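Local coordinates for dITP/XTP pyrophosphatase (Coxiella burnetii, PDB 3TQU), which probably hydrolyses non-canonical purine nucleoside triphosphates such as XTP, dITP and ITP to monophosphate and diphosphate, removing them from the nucleotide pool, at residues L17-E22 with Q188-L193. Sequence-based numbering, arbitrary orientation.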
ATOM      1  N   LEU A  17      15.023 -14.960   1.910  1.00 15.86           N
ATOM      2  CA  LEU A  17      15.350 -15.068   3.328  1.00 13.71           C
ATOM      3  C   LEU A  17      16.775 -14.597   3.598  1.00 17.44           C
ATOM      4  O   LEU A  17      17.022 -13.849   4.544  1.00 15.97           O
ATOM      5  CB  LEU A  17      15.179 -16.507   3.814  1.00 15.93           C
ATOM      6  CG  LEU A  17      15.557 -16.742   5.281  1.00 14.08           C
ATOM      7  CD1 LEU A  17      14.662 -15.924   6.203  1.00 13.67           C
ATOM      8  CD2 LEU A  17      15.481 -18.215   5.624  1.00 12.50           C
ATOM      9  N   ALA A  18      17.708 -15.038   2.760  1.00 16.81           N
ATOM     10  CA  ALA A  18      19.108 -14.655   2.907  1.00 20.33           C
ATOM     11  C   ALA A  18      19.303 -13.149   2.743  1.00 22.25           C
ATOM     12  O   ALA A  18      20.040 -12.524   3.507  1.00 22.51           O
ATOM     13  CB  ALA A  18      19.971 -15.416   1.909  1.00 20.01           C
ATOM     14  N   GLU A  19      18.646 -12.566   1.744  1.00 23.49           N
ATOM     15  CA  GLU A  19      18.745 -11.127   1.514  1.00 25.63           C
ATOM     16  C   GLU A  19      18.259 -10.352   2.739  1.00 26.47           C
ATOM     17  O   GLU A  19      18.823  -9.320   3.100  1.00 27.74           O
ATOM     18  CB  GLU A  19      17.946 -10.715   0.274  1.00 29.16           C
ATOM     19  CG  GLU A  19      18.562 -11.149  -1.051  1.00 34.74           C
ATOM     20  CD  GLU A  19      17.695 -10.791  -2.248  1.00 41.84           C
ATOM     21  OE1 GLU A  19      16.738 -10.005  -2.078  1.00 44.36           O
ATOM     22  OE2 GLU A  19      17.967 -11.300  -3.358  1.00 42.76           O
HETATM   23  N   MSE A  20      17.214 -10.873   3.373  1.00 25.58           N
HETATM   24  CA  MSE A  20      16.588 -10.239   4.528  1.00 25.76           C
HETATM   25  C   MSE A  20      17.497 -10.327   5.751  1.00 22.53           C
HETATM   26  O   MSE A  20      17.687  -9.348   6.472  1.00 22.44           O
HETATM   27  CB  MSE A  20      15.241 -10.916   4.814  1.00 27.14           C
HETATM   28  CG  MSE A  20      14.432 -10.342   5.972  1.00 29.70           C
HETATM   29 SE   MSE A  20      13.417  -8.775   5.430  1.00 43.70          SE
HETATM   30  CE  MSE A  20      12.964  -9.373   3.643  1.00 23.88           C
ATOM     31  N   GLN A  21      18.059 -11.507   5.982  1.00 18.83           N
ATOM     32  CA  GLN A  21      18.955 -11.704   7.114  1.00 17.20           C
ATOM     33  C   GLN A  21      20.161 -10.782   7.002  1.00 20.21           C
ATOM     34  O   GLN A  21      20.614 -10.213   7.994  1.00 21.60           O
ATOM     35  CB  GLN A  21      19.405 -13.162   7.197  1.00 16.75           C
ATOM     36  CG  GLN A  21      18.289 -14.133   7.554  1.00 16.98           C
ATOM     37  CD  GLN A  21      18.700 -15.570   7.333  1.00 17.34           C
ATOM     38  OE1 GLN A  21      19.625 -15.848   6.570  1.00 18.09           O
ATOM     39  NE2 GLN A  21      18.028 -16.490   8.009  1.00 17.45           N
ATOM     40  N   GLU A  22      20.676 -10.646   5.785  1.00 20.95           N
ATOM     41  CA  GLU A  22      21.782  -9.737   5.512  1.00 22.99           C
ATOM     42  C   GLU A  22      21.365  -8.290   5.782  1.00 19.64           C
ATOM     43  O   GLU A  22      22.118  -7.508   6.360  1.00 19.63           O
ATOM     44  CB  GLU A  22      22.237  -9.888   4.059  1.00 27.70           C
ATOM     45  CG  GLU A  22      23.238  -8.839   3.602  1.00 33.53           C
ATOM     46  CD  GLU A  22      24.610  -9.042   4.206  1.00 38.36           C
ATOM     47  OE1 GLU A  22      24.941 -10.195   4.557  1.00 40.20           O
ATOM     48  OE2 GLU A  22      25.360  -8.050   4.332  1.00 40.17           O
ATOM     49  N   GLN A 188      15.360  -1.512  -3.111  1.00 14.04           N
ATOM     50  CA  GLN A 188      14.723  -0.280  -2.652  1.00 12.76           C
ATOM     51  C   GLN A 188      13.630  -0.558  -1.619  1.00 16.29           C
ATOM     52  O   GLN A 188      13.540   0.126  -0.598  1.00 16.45           O
ATOM     53  CB  GLN A 188      14.166   0.517  -3.838  1.00 11.13           C
ATOM     54  CG  GLN A 188      15.245   1.057  -4.768  1.00 11.75           C
ATOM     55  CD  GLN A 188      14.685   1.716  -6.016  1.00 14.95           C
ATOM     56  OE1 GLN A 188      14.098   2.796  -5.955  1.00 19.45           O
ATOM     57  NE2 GLN A 188      14.871   1.069  -7.160  1.00 15.31           N
ATOM     58  N   ALA A 189      12.803  -1.562  -1.881  1.00 13.15           N
ATOM     59  CA  ALA A 189      11.781  -1.952  -0.920  1.00 10.61           C
ATOM     60  C   ALA A 189      12.434  -2.342   0.405  1.00 12.12           C
ATOM     61  O   ALA A 189      12.006  -1.906   1.476  1.00 10.24           O
ATOM     62  CB  ALA A 189      10.945  -3.100  -1.467  1.00 10.49           C
ATOM     63  N   LEU A 190      13.487  -3.153   0.326  1.00 11.80           N
ATOM     64  CA  LEU A 190      14.168  -3.634   1.522  1.00 11.21           C
ATOM     65  C   LEU A 190      14.798  -2.499   2.329  1.00 15.41           C
ATOM     66  O   LEU A 190      14.789  -2.530   3.561  1.00 15.63           O
ATOM     67  CB  LEU A 190      15.221  -4.687   1.162  1.00 11.62           C
ATOM     68  CG  LEU A 190      14.681  -6.044   0.709  1.00 13.29           C
ATOM     69  CD1 LEU A 190      15.810  -6.975   0.294  1.00 14.65           C
ATOM     70  CD2 LEU A 190      13.856  -6.673   1.817  1.00 11.60           C
ATOM     71  N   GLU A 191      15.341  -1.500   1.643  1.00 16.09           N
ATOM     72  CA  GLU A 191      15.940  -0.367   2.340  1.00 19.48           C
ATOM     73  C   GLU A 191      14.871   0.477   3.036  1.00 17.24           C
ATOM     74  O   GLU A 191      15.100   0.993   4.127  1.00 16.55           O
ATOM     75  CB  GLU A 191      16.810   0.480   1.403  1.00 26.51           C
ATOM     76  CG  GLU A 191      16.083   1.097   0.223  1.00 34.85           C
ATOM     77  CD  GLU A 191      15.547   2.489   0.514  1.00 43.14           C
ATOM     78  OE1 GLU A 191      14.911   3.076  -0.385  1.00 42.93           O
ATOM     79  OE2 GLU A 191      15.766   2.999   1.635  1.00 46.55           O
ATOM     80  N   GLN A 192      13.702   0.598   2.410  1.00 18.55           N
ATOM     81  CA  GLN A 192      12.566   1.283   3.024  1.00 16.53           C
ATOM     82  C   GLN A 192      12.144   0.545   4.289  1.00 13.70           C
ATOM     83  O   GLN A 192      11.891   1.160   5.327  1.00 10.26           O
ATOM     84  CB  GLN A 192      11.383   1.347   2.054  1.00 19.35           C
ATOM     85  CG  GLN A 192      11.645   2.123   0.769  1.00 22.97           C
ATOM     86  CD  GLN A 192      10.478   2.039  -0.200  1.00 25.68           C
ATOM     87  OE1 GLN A 192       9.347   1.762   0.198  1.00 26.27           O
ATOM     88  NE2 GLN A 192      10.749   2.270  -1.479  1.00 23.52           N
ATOM     89  N   LEU A 193      12.065  -0.780   4.186  1.00 13.24           N
ATOM     90  CA  LEU A 193      11.729  -1.636   5.319  1.00 13.52           C
ATOM     91  C   LEU A 193      12.753  -1.506   6.446  1.00 17.53           C
ATOM     92  O   LEU A 193      12.390  -1.381   7.617  1.00 20.61           O
ATOM     93  CB  LEU A 193      11.638  -3.100   4.875  1.00 14.42           C
ATOM     94  CG  LEU A 193      11.320  -4.119   5.974  1.00 14.49           C
ATOM     95  CD1 LEU A 193       9.897  -3.932   6.471  1.00 13.55           C
ATOM     96  CD2 LEU A 193      11.525  -5.536   5.467  1.00 16.74           C
TER
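Met20, modelled as selenomethionine, bridges helices 14-23 and 185-199 of this HAM1-family pyrophosphatase by touching two leucines one helical turn apart. Its terminal CE lies 3.4 Å from CD2 of Leu190, closer than usual van der Waals contact, whereas SE sits 3.8 Å from CD2 of Leu193, whose side chain it crosses at about a right angle. One bent chain thus serves both partners: CG stands anti to the backbone N (chi1 -178°), and turns at chi2 (82°) and chi3 bring the selenium and methyl towards 188-193, although the CB of Met20 does not point at that helix. The axes of the two short segments approach to 11.2 Å at their closest and cross at -41°, with Met20 and Leu190 closest in backbone register at 7.6 Å between CA atoms. No hydrogen bond links the segments, and their 164 Å² of buried surface comes mainly from Met20 and Leu190. Beyond this first shell, Phe31 on strand 29-33 packs against Met20, Ile125 on strand 118-128 against Leu190, and Leu137 and Cys139 on strand 137-147 against Leu193, so that both helices rest on strands of the same mixed sheet. Glu19 OE1 forms a salt bridge with NH2 of Arg186, one turn before Leu190 on helix 185-199, so a charged pair joins the same helices; Arg186 is predicted to bind substrate, and the same OE1 lies 4.0 Å from CD1 of Leu190.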